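Obg-like ATPase 1 (Schizosaccharomyces pombe, PDB 1NI3) hydrolyses ATP, and GTP less efficiently, and negatively regulates the G2/M transition of the cell cycle. Local coordinates at residues A61-P66 against K296-G301; V227-N232 against P258-I263; G326-Q331 against G374-M379. All coordinates share one frame; numbering follows the deposited sequence.

How the contacts relate
Contacts 1 and 2 both involve the large mixed sheet, and their centres lie about 15 Å apart. They touch through helix 294-304: I297 CG1 lies 3.6 Å from L230 CD2, and G301 CA lies 3.6 Å from I228 CD1. Along the chain, contact 2 is nested inside the loop closed by contact 1. It is also the one near the predicted ATP site, since the side chain of V231 is about 5 Å from that of M233. Contact 3 belongs to the TGS domain and follows later in the chain. Its centre is about 25 Å from that of contact 1 and about 32 Å from that of contact 2, and it touches neither.

Contact 1 (A61-P66 against K296-G301); sequences AKVAVP and KIIVTG
I298 is the residue through which helix 294-304 packs on V63 and V65 of strand 60-65 and on P66 after them. The two short segments run nearly perpendicular, at 92°, and their axes come within 8.7 Å. The contact is apolar.

The CB of I298 points toward the strand, and its two branches divide there. CG1 is anti to the carbonyl carbon (chi1 -81°). It meets V63, with I298 CG1 3.5 Å from V63 CG1. The chain then turns, and I298 CD1 stays by the same methyl, 3.8 Å from V63 CG1. The other branch, CG2, is anti to the backbone N and reaches further along the strand. I298 CG2 lies 3.9 Å from V65 CA, nearer to the backbone than to the side chain. It also lies 3.7 Å from P66 CD, where the proline ring and the isoleucine side chain cross at about a right angle. One residue on, V299 touches the same ring at its next atom, with V299 CG2 3.7 Å from P66 CG. P66 is thus met at neighbouring ring carbons by two consecutive helix residues.

Within the helix, T300 OG1 donates to K296 O at 2.7 Å. That carbonyl also accepts from T300 N.

Strand 60-65 is antiparallel to strand 81-90, with backbone bonds joining V63 to L87 and V65 to A85. V63 also touches I40 of helix 33-42, the helix that follows the P-loop. Helix 294-304 lies between this strand and strand 262-265, where I297 and T300 pack on I263.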
loop_
_atom_site.group_PDB
_atom_site.type_symbol
_atom_site.label_atom_id
_atom_site.label_comp_id
_atom_site.label_asym_id
_atom_site.label_seq_id
_atom_site.Cartn_x
_atom_site.Cartn_y
_atom_site.Cartn_z
ATOM N N ALA A 61 11.426 2.828 -5.043
ATOM C CA ALA A 61 11.658 1.442 -5.396
ATOM C C ALA A 61 10.390 0.882 -6.042
ATOM O O ALA A 61 9.285 1.088 -5.534
ATOM C CB ALA A 61 12.031 0.637 -4.152
ATOM N N LYS A 62 10.558 0.221 -7.188
ATOM C CA LYS A 62 9.451 -0.411 -7.917
ATOM C C LYS A 62 9.550 -1.902 -7.585
ATOM O O LYS A 62 10.274 -2.635 -8.259
ATOM C CB LYS A 62 9.625 -0.261 -9.438
ATOM C CG LYS A 62 9.642 1.156 -10.002
ATOM C CD LYS A 62 8.294 1.830 -9.845
ATOM C CE LYS A 62 8.323 3.303 -10.232
ATOM N NZ LYS A 62 7.089 3.990 -9.738
ATOM N N VAL A 63 8.850 -2.360 -6.552
ATOM C CA VAL A 63 8.937 -3.774 -6.179
ATOM C C VAL A 63 7.923 -4.612 -6.960
ATOM O O VAL A 63 6.747 -4.257 -7.060
ATOM C CB VAL A 63 8.689 -3.966 -4.673
ATOM C CG1 VAL A 63 9.109 -5.365 -4.231
ATOM C CG2 VAL A 63 9.437 -2.912 -3.919
ATOM N N ALA A 64 8.375 -5.735 -7.505
ATOM C CA ALA A 64 7.490 -6.596 -8.271
ATOM C C ALA A 64 6.492 -7.277 -7.363
ATOM O O ALA A 64 6.871 -7.868 -6.355
ATOM C CB ALA A 64 8.296 -7.627 -9.038
ATOM N N VAL A 65 5.214 -7.188 -7.723
ATOM C CA VAL A 65 4.159 -7.811 -6.929
ATOM C C VAL A 65 4.126 -9.300 -7.231
ATOM O O VAL A 65 3.963 -9.712 -8.387
ATOM C CB VAL A 65 2.774 -7.266 -7.272
ATOM C CG1 VAL A 65 1.779 -7.744 -6.240
ATOM C CG2 VAL A 65 2.810 -5.756 -7.363
ATOM N N PRO A 66 4.298 -10.133 -6.198
ATOM C CA PRO A 66 4.272 -11.581 -6.428
ATOM C C PRO A 66 2.850 -12.085 -6.702
ATOM O O PRO A 66 1.879 -11.666 -6.057
ATOM C CB PRO A 66 4.881 -12.151 -5.149
ATOM C CG PRO A 66 4.539 -11.131 -4.115
ATOM C CD PRO A 66 4.730 -9.813 -4.828
ATOM N N LYS A 296 4.966 -11.413 1.379
ATOM C CA LYS A 296 3.841 -11.057 2.233
ATOM C C LYS A 296 3.728 -9.545 2.384
ATOM O O LYS A 296 2.649 -8.985 2.175
ATOM C CB LYS A 296 3.997 -11.661 3.619
ATOM C CG LYS A 296 2.988 -11.165 4.635
ATOM C CD LYS A 296 1.590 -11.661 4.303
ATOM C CE LYS A 296 0.595 -11.444 5.454
ATOM N NZ LYS A 296 0.858 -12.297 6.673
ATOM N N ILE A 297 4.818 -8.871 2.752
ATOM C CA ILE A 297 4.747 -7.421 2.902
ATOM C C ILE A 297 4.177 -6.767 1.640
ATOM O O ILE A 297 3.120 -6.130 1.694
ATOM C CB ILE A 297 6.128 -6.828 3.212
ATOM C CG1 ILE A 297 6.563 -7.224 4.631
ATOM C CG2 ILE A 297 6.087 -5.302 3.089
ATOM C CD1 ILE A 297 7.961 -6.844 4.985
ATOM N N ILE A 298 4.870 -6.911 0.512
ATOM C CA ILE A 298 4.386 -6.301 -0.716
ATOM C C ILE A 298 2.927 -6.595 -1.043
ATOM O O ILE A 298 2.161 -5.688 -1.384
ATOM C CB ILE A 298 5.273 -6.692 -1.928
ATOM C CG1 ILE A 298 6.522 -5.807 -1.952
ATOM C CG2 ILE A 298 4.523 -6.491 -3.244
ATOM C CD1 ILE A 298 7.458 -6.087 -0.831
ATOM N N VAL A 299 2.523 -7.850 -0.934
ATOM C CA VAL A 299 1.137 -8.167 -1.242
ATOM C C VAL A 299 0.237 -7.345 -0.342
ATOM O O VAL A 299 -0.688 -6.680 -0.823
ATOM C CB VAL A 299 0.814 -9.626 -1.006
ATOM C CG1 VAL A 299 -0.667 -9.839 -1.155
ATOM C CG2 VAL A 299 1.571 -10.490 -1.995
ATOM N N THR A 300 0.499 -7.389 0.962
ATOM C CA THR A 300 -0.320 -6.633 1.893
ATOM C C THR A 300 -0.432 -5.169 1.469
ATOM O O THR A 300 -1.496 -4.556 1.588
ATOM C CB THR A 300 0.262 -6.689 3.303
ATOM O OG1 THR A 300 0.557 -8.046 3.659
ATOM C CG2 THR A 300 -0.731 -6.117 4.302
ATOM N N GLY A 301 0.671 -4.623 0.963
ATOM C CA GLY A 301 0.674 -3.241 0.523
ATOM C C GLY A 301 -0.200 -3.085 -0.706
ATOM O O GLY A 301 -1.157 -2.292 -0.715
#

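Contact 2 (V227-N232 against P258-I263)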
loop_
_atom_site.group_PDB
_atom_site.type_symbol
_atom_site.label_atom_id
_atom_site.label_comp_id
_atom_site.label_asym_id
_atom_site.label_seq_id
_atom_site.Cartn_x
_atom_site.Cartn_y
_atom_site.Cartn_z
ATOM N N VAL A 227 -2.354 1.829 7.287
ATOM C CA VAL A 227 -1.011 1.610 7.799
ATOM C C VAL A 227 -0.720 0.128 7.987
ATOM O O VAL A 227 -1.573 -0.640 8.423
ATOM C CB VAL A 227 -0.812 2.331 9.144
ATOM C CG1 VAL A 227 0.623 2.164 9.622
ATOM C CG2 VAL A 227 -1.167 3.802 9.000
ATOM N N ILE A 228 0.498 -0.273 7.657
ATOM C CA ILE A 228 0.903 -1.661 7.793
ATOM C C ILE A 228 2.130 -1.693 8.685
ATOM O O ILE A 228 3.181 -1.160 8.311
ATOM C CB ILE A 228 1.250 -2.268 6.423
ATOM C CG1 ILE A 228 0.018 -2.236 5.505
ATOM C CG2 ILE A 228 1.772 -3.674 6.616
ATOM C CD1 ILE A 228 0.329 -2.537 4.038
ATOM N N TYR A 229 2.008 -2.319 9.854
ATOM C CA TYR A 229 3.125 -2.388 10.799
ATOM C C TYR A 229 4.151 -3.476 10.535
ATOM O O TYR A 229 3.824 -4.658 10.472
ATOM C CB TYR A 229 2.609 -2.561 12.225
ATOM C CG TYR A 229 1.843 -1.370 12.724
ATOM C CD1 TYR A 229 0.456 -1.341 12.669
ATOM C CD2 TYR A 229 2.507 -0.251 13.217
ATOM C CE1 TYR A 229 -0.260 -0.225 13.094
ATOM C CE2 TYR A 229 1.808 0.869 13.642
ATOM C CZ TYR A 229 0.427 0.882 13.582
ATOM O OH TYR A 229 -0.261 1.994 14.013
ATOM N N LEU A 230 5.403 -3.064 10.400
ATOM C CA LEU A 230 6.480 -4.010 10.185
ATOM C C LEU A 230 7.335 -4.048 11.451
ATOM O O LEU A 230 8.160 -3.159 11.665
ATOM C CB LEU A 230 7.333 -3.593 8.988
ATOM C CG LEU A 230 6.653 -3.499 7.623
ATOM C CD1 LEU A 230 7.700 -3.150 6.575
ATOM C CD2 LEU A 230 5.974 -4.817 7.265
ATOM N N VAL A 231 7.115 -5.060 12.295
ATOM C CA VAL A 231 7.877 -5.205 13.540
ATOM C C VAL A 231 9.244 -5.805 13.246
ATOM O O VAL A 231 9.375 -7.016 13.154
ATOM C CB VAL A 231 7.183 -6.133 14.554
ATOM C CG1 VAL A 231 8.010 -6.185 15.842
ATOM C CG2 VAL A 231 5.787 -5.648 14.859
ATOM N N ASN A 232 10.257 -4.950 13.121
ATOM C CA ASN A 232 11.610 -5.388 12.813
ATOM C C ASN A 232 12.356 -5.896 14.041
ATOM O O ASN A 232 12.594 -5.142 14.973
ATOM C CB ASN A 232 12.399 -4.234 12.179
ATOM C CG ASN A 232 13.800 -4.634 11.793
ATOM O OD1 ASN A 232 14.024 -5.753 11.345
ATOM N ND2 ASN A 232 14.751 -3.716 11.936
ATOM N N PRO A 258 -6.796 -0.774 15.685
ATOM C CA PRO A 258 -7.289 -2.123 15.414
ATOM C C PRO A 258 -7.468 -2.406 13.934
ATOM O O PRO A 258 -7.733 -1.499 13.145
ATOM C CB PRO A 258 -8.600 -2.156 16.177
ATOM C CG PRO A 258 -9.087 -0.746 16.034
ATOM C CD PRO A 258 -7.844 0.055 16.310
ATOM N N GLY A 259 -7.301 -3.673 13.574
ATOM C CA GLY A 259 -7.468 -4.090 12.200
ATOM C C GLY A 259 -6.200 -4.066 11.386
ATOM O O GLY A 259 -5.978 -4.926 10.536
ATOM N N ASP A 260 -5.359 -3.075 11.645
ATOM C CA ASP A 260 -4.112 -2.927 10.910
ATOM C C ASP A 260 -3.222 -4.167 10.970
ATOM O O ASP A 260 -3.026 -4.772 12.021
ATOM C CB ASP A 260 -3.371 -1.705 11.427
ATOM C CG ASP A 260 -4.191 -0.451 11.280
ATOM O OD1 ASP A 260 -4.508 -0.081 10.125
ATOM O OD2 ASP A 260 -4.544 0.157 12.308
ATOM N N THR A 261 -2.696 -4.540 9.814
ATOM C CA THR A 261 -1.846 -5.705 9.697
ATOM C C THR A 261 -0.554 -5.560 10.460
ATOM O O THR A 261 0.074 -4.501 10.458
ATOM C CB THR A 261 -1.466 -5.967 8.251
ATOM O OG1 THR A 261 -2.644 -5.965 7.443
ATOM C CG2 THR A 261 -0.752 -7.305 8.131
ATOM N N LEU A 262 -0.140 -6.649 11.090
ATOM C CA LEU A 262 1.091 -6.664 11.858
ATOM C C LEU A 262 1.986 -7.786 11.328
ATOM O O LEU A 262 1.704 -8.967 11.518
ATOM C CB LEU A 262 0.737 -6.868 13.327
ATOM C CG LEU A 262 1.789 -6.576 14.384
ATOM C CD1 LEU A 262 1.174 -6.720 15.765
ATOM C CD2 LEU A 262 2.943 -7.528 14.217
ATOM N N ILE A 263 3.072 -7.399 10.665
ATOM C CA ILE A 263 4.011 -8.348 10.071
ATOM C C ILE A 263 5.368 -8.428 10.781
ATOM O O ILE A 263 6.237 -7.592 10.536
ATOM C CB ILE A 263 4.283 -7.978 8.587
ATOM C CG1 ILE A 263 2.979 -8.017 7.786
ATOM C CG2 ILE A 263 5.319 -8.915 8.001
ATOM C CD1 ILE A 263 3.162 -7.771 6.285
HETATM O O HOH W 1 -4.367 -1.320 7.758
#
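Y229 bonds through its backbone to T261 and I263, which flank L262, as in a parallel bridge. Y229 N donates to T261 O at 3.0 Å, and Y229 O accepts from I263 N at 2.8 Å. The second bond is almost straight, with 172° at the hydrogen. A third, V231 N to I263 O, is longer at 3.2 Å and more bent, its donor well above the carbonyl plane.

Before this pairing begins, V227 O faces D260 OD1. Both are acceptors, and a water donates to each, at 3.0 Å to V227 O and 2.7 Å to D260 OD1. D260 OD2 is held by S257 OG and by a salt bridge to K205.

The pair belongs to the P-loop NTPase core of the G domain. Strand 227-232 also pairs in parallel with strand 118-124, and helix 246-254 lies in the connection to strand 262-265. N232 ND2 donates to V31 O in the predicted ATP site, while N232 OD1 accepts from V267 N.

V231 CG2 sits 3.5 Å from L262 CD2, on the face packed by I249 and I253. On the face toward helix 294-304, L230 and I263 lie side by side, with L230 CD2 3.8 Å from I263 CB.

Contact 3 (G326-Q331 against G374-M379)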
loop_
_atom_site.group_PDB
_atom_site.type_symbol
_atom_site.label_atom_id
_atom_site.label_comp_id
_atom_site.label_asym_id
_atom_site.label_seq_id
_atom_site.Cartn_x
_atom_site.Cartn_y
_atom_site.Cartn_z
ATOM N N GLY A 326 -12.606 -1.885 -8.403
ATOM C CA GLY A 326 -13.890 -1.860 -9.084
ATOM C C GLY A 326 -13.868 -1.267 -10.472
ATOM O O GLY A 326 -14.888 -0.796 -10.968
ATOM N N THR A 327 -12.708 -1.303 -11.111
ATOM C CA THR A 327 -12.572 -0.723 -12.429
ATOM C C THR A 327 -13.330 -1.494 -13.493
ATOM O O THR A 327 -13.433 -2.720 -13.453
ATOM C CB THR A 327 -11.108 -0.632 -12.822
ATOM O OG1 THR A 327 -10.392 0.056 -11.790
ATOM C CG2 THR A 327 -10.958 0.136 -14.122
ATOM N N LYS A 328 -13.856 -0.756 -14.459
ATOM C CA LYS A 328 -14.605 -1.368 -15.537
ATOM C C LYS A 328 -13.804 -1.450 -16.833
ATOM O O LYS A 328 -13.018 -0.558 -17.166
ATOM C CB LYS A 328 -15.930 -0.624 -15.745
ATOM C CG LYS A 328 -17.033 -1.057 -14.767
ATOM C CD LYS A 328 -18.350 -0.288 -14.960
ATOM C CE LYS A 328 -18.240 1.157 -14.481
ATOM N NZ LYS A 328 -19.497 1.934 -14.692
ATOM N N ALA A 329 -14.024 -2.550 -17.548
ATOM C CA ALA A 329 -13.359 -2.861 -18.808
ATOM C C ALA A 329 -12.818 -1.677 -19.610
ATOM O O ALA A 329 -11.620 -1.607 -19.868
ATOM C CB ALA A 329 -14.290 -3.696 -19.667
ATOM N N PRO A 330 -13.684 -0.730 -20.011
ATOM C CA PRO A 330 -13.150 0.398 -20.785
ATOM C C PRO A 330 -11.939 1.044 -20.115
ATOM O O PRO A 330 -10.858 1.118 -20.708
ATOM C CB PRO A 330 -14.342 1.347 -20.881
ATOM C CG PRO A 330 -15.515 0.408 -20.881
ATOM C CD PRO A 330 -15.134 -0.580 -19.795
ATOM N N GLN A 331 -12.116 1.499 -18.878
ATOM C CA GLN A 331 -11.026 2.130 -18.137
ATOM C C GLN A 331 -9.820 1.204 -18.072
ATOM O O GLN A 331 -8.696 1.618 -18.344
ATOM C CB GLN A 331 -11.480 2.484 -16.718
ATOM C CG GLN A 331 -12.624 3.474 -16.664
ATOM C CD GLN A 331 -13.940 2.860 -17.111
ATOM O OE1 GLN A 331 -14.751 3.515 -17.762
ATOM N NE2 GLN A 331 -14.168 1.604 -16.741
ATOM N N GLY A 374 -18.667 -5.873 -22.444
ATOM C CA GLY A 374 -18.859 -4.522 -22.938
ATOM C C GLY A 374 -18.464 -3.431 -21.958
ATOM O O GLY A 374 -17.673 -3.656 -21.046
ATOM N N LYS A 375 -19.021 -2.240 -22.140
ATOM C CA LYS A 375 -18.692 -1.119 -21.274
ATOM C C LYS A 375 -19.080 -1.308 -19.813
ATOM O O LYS A 375 -18.375 -0.840 -18.927
ATOM C CB LYS A 375 -19.319 0.164 -21.825
ATOM C CG LYS A 375 -18.704 0.600 -23.149
ATOM C CD LYS A 375 -19.394 1.819 -23.753
ATOM C CE LYS A 375 -20.722 1.460 -24.415
ATOM N NZ LYS A 375 -21.354 2.632 -25.095
ATOM N N GLU A 376 -20.185 -1.994 -19.551
ATOM C CA GLU A 376 -20.606 -2.184 -18.170
ATOM C C GLU A 376 -20.077 -3.456 -17.542
ATOM O O GLU A 376 -20.841 -4.259 -17.011
ATOM C CB GLU A 376 -22.130 -2.159 -18.060
ATOM C CG GLU A 376 -22.752 -0.828 -18.449
ATOM C CD GLU A 376 -22.009 0.358 -17.866
ATOM O OE1 GLU A 376 -21.595 0.288 -16.684
ATOM O OE2 GLU A 376 -21.851 1.367 -18.583
ATOM N N TYR A 377 -18.765 -3.645 -17.602
ATOM C CA TYR A 377 -18.153 -4.831 -17.013
ATOM C C TYR A 377 -17.018 -4.478 -16.072
ATOM O O TYR A 377 -16.036 -3.852 -16.474
ATOM C CB TYR A 377 -17.605 -5.770 -18.093
ATOM C CG TYR A 377 -16.850 -6.951 -17.514
ATOM C CD1 TYR A 377 -17.528 -7.979 -16.858
ATOM C CD2 TYR A 377 -15.452 -7.024 -17.580
ATOM C CE1 TYR A 377 -16.844 -9.043 -16.284
ATOM C CE2 TYR A 377 -14.757 -8.093 -16.995
ATOM C CZ TYR A 377 -15.464 -9.098 -16.348
ATOM O OH TYR A 377 -14.803 -10.151 -15.744
ATOM N N VAL A 378 -17.157 -4.887 -14.817
ATOM C CA VAL A 378 -16.112 -4.644 -13.838
ATOM C C VAL A 378 -15.146 -5.810 -13.943
ATOM O O VAL A 378 -15.539 -6.970 -13.789
ATOM C CB VAL A 378 -16.665 -4.556 -12.398
ATOM C CG1 VAL A 378 -17.378 -3.233 -12.199
ATOM C CG2 VAL A 378 -17.614 -5.713 -12.139
HETATM N N MSE A 379 -13.886 -5.494 -14.230
HETATM C CA MSE A 379 -12.845 -6.504 -14.378
HETATM C C MSE A 379 -12.782 -7.411 -13.158
HETATM O O MSE A 379 -13.180 -7.032 -12.054
HETATM C CB MSE A 379 -11.484 -5.833 -14.582
HETATM C CG MSE A 379 -11.420 -4.874 -15.752
HETATM SE SE MSE A 379 -11.636 -5.782 -17.451
HETATM C CE MSE A 379 -9.786 -6.197 -17.853
HETATM O O HOH W 2 -12.302 -4.427 -11.351
#
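A single backbone bridge in the TGS domain, a ubiquitin-like fold, brings K328 against V378 just ahead of helix 329-336. K328 CA and V378 CA are 4.0 Å apart. Two hydrogen bonds frame the bridge. A329 N donates to Y377 O at 2.6 Å, and M379 N donates to T327 O at 2.9 Å. Y377 O also receives a CA-H contact from K328. T327 O similarly receives one from V378 CA. A water lies within hydrogen-bonding distance of T327 O and M379 O.

The side chain of K328 runs out over the 374-379 loop. Its CG is anti to the carbonyl carbon (chi1 -82°) and packs on a methyl, with K328 CG 3.4 Å from V378 CG1. The bend at chi3 (-72°) turns CE, and NZ then lies beside E376, the centre of an inverse gamma turn. K328 NZ and E376 OE1 form a salt bridge whose hydrogen bond, at 3.3 Å, is weak.

On the more buried side, the edge of the Y377 ring meets the methyl of A329. The side chain of M379, a selenomethionine, folds back on the same residue, with SE 3.7 Å from A329 CA. P330 lies over the backbone of K375, its CD 3.4 Å from K375 O. The phenol of Y377 is tied by its OH to E380 and D383.

The contact thus joins the start of helix 329-336 to the loop between strands 372-374 and 384-386, the two outer strands of a small antiparallel sheet. P330 also packs on F344 and on E341 of helix 338-342, while M379 touches W387.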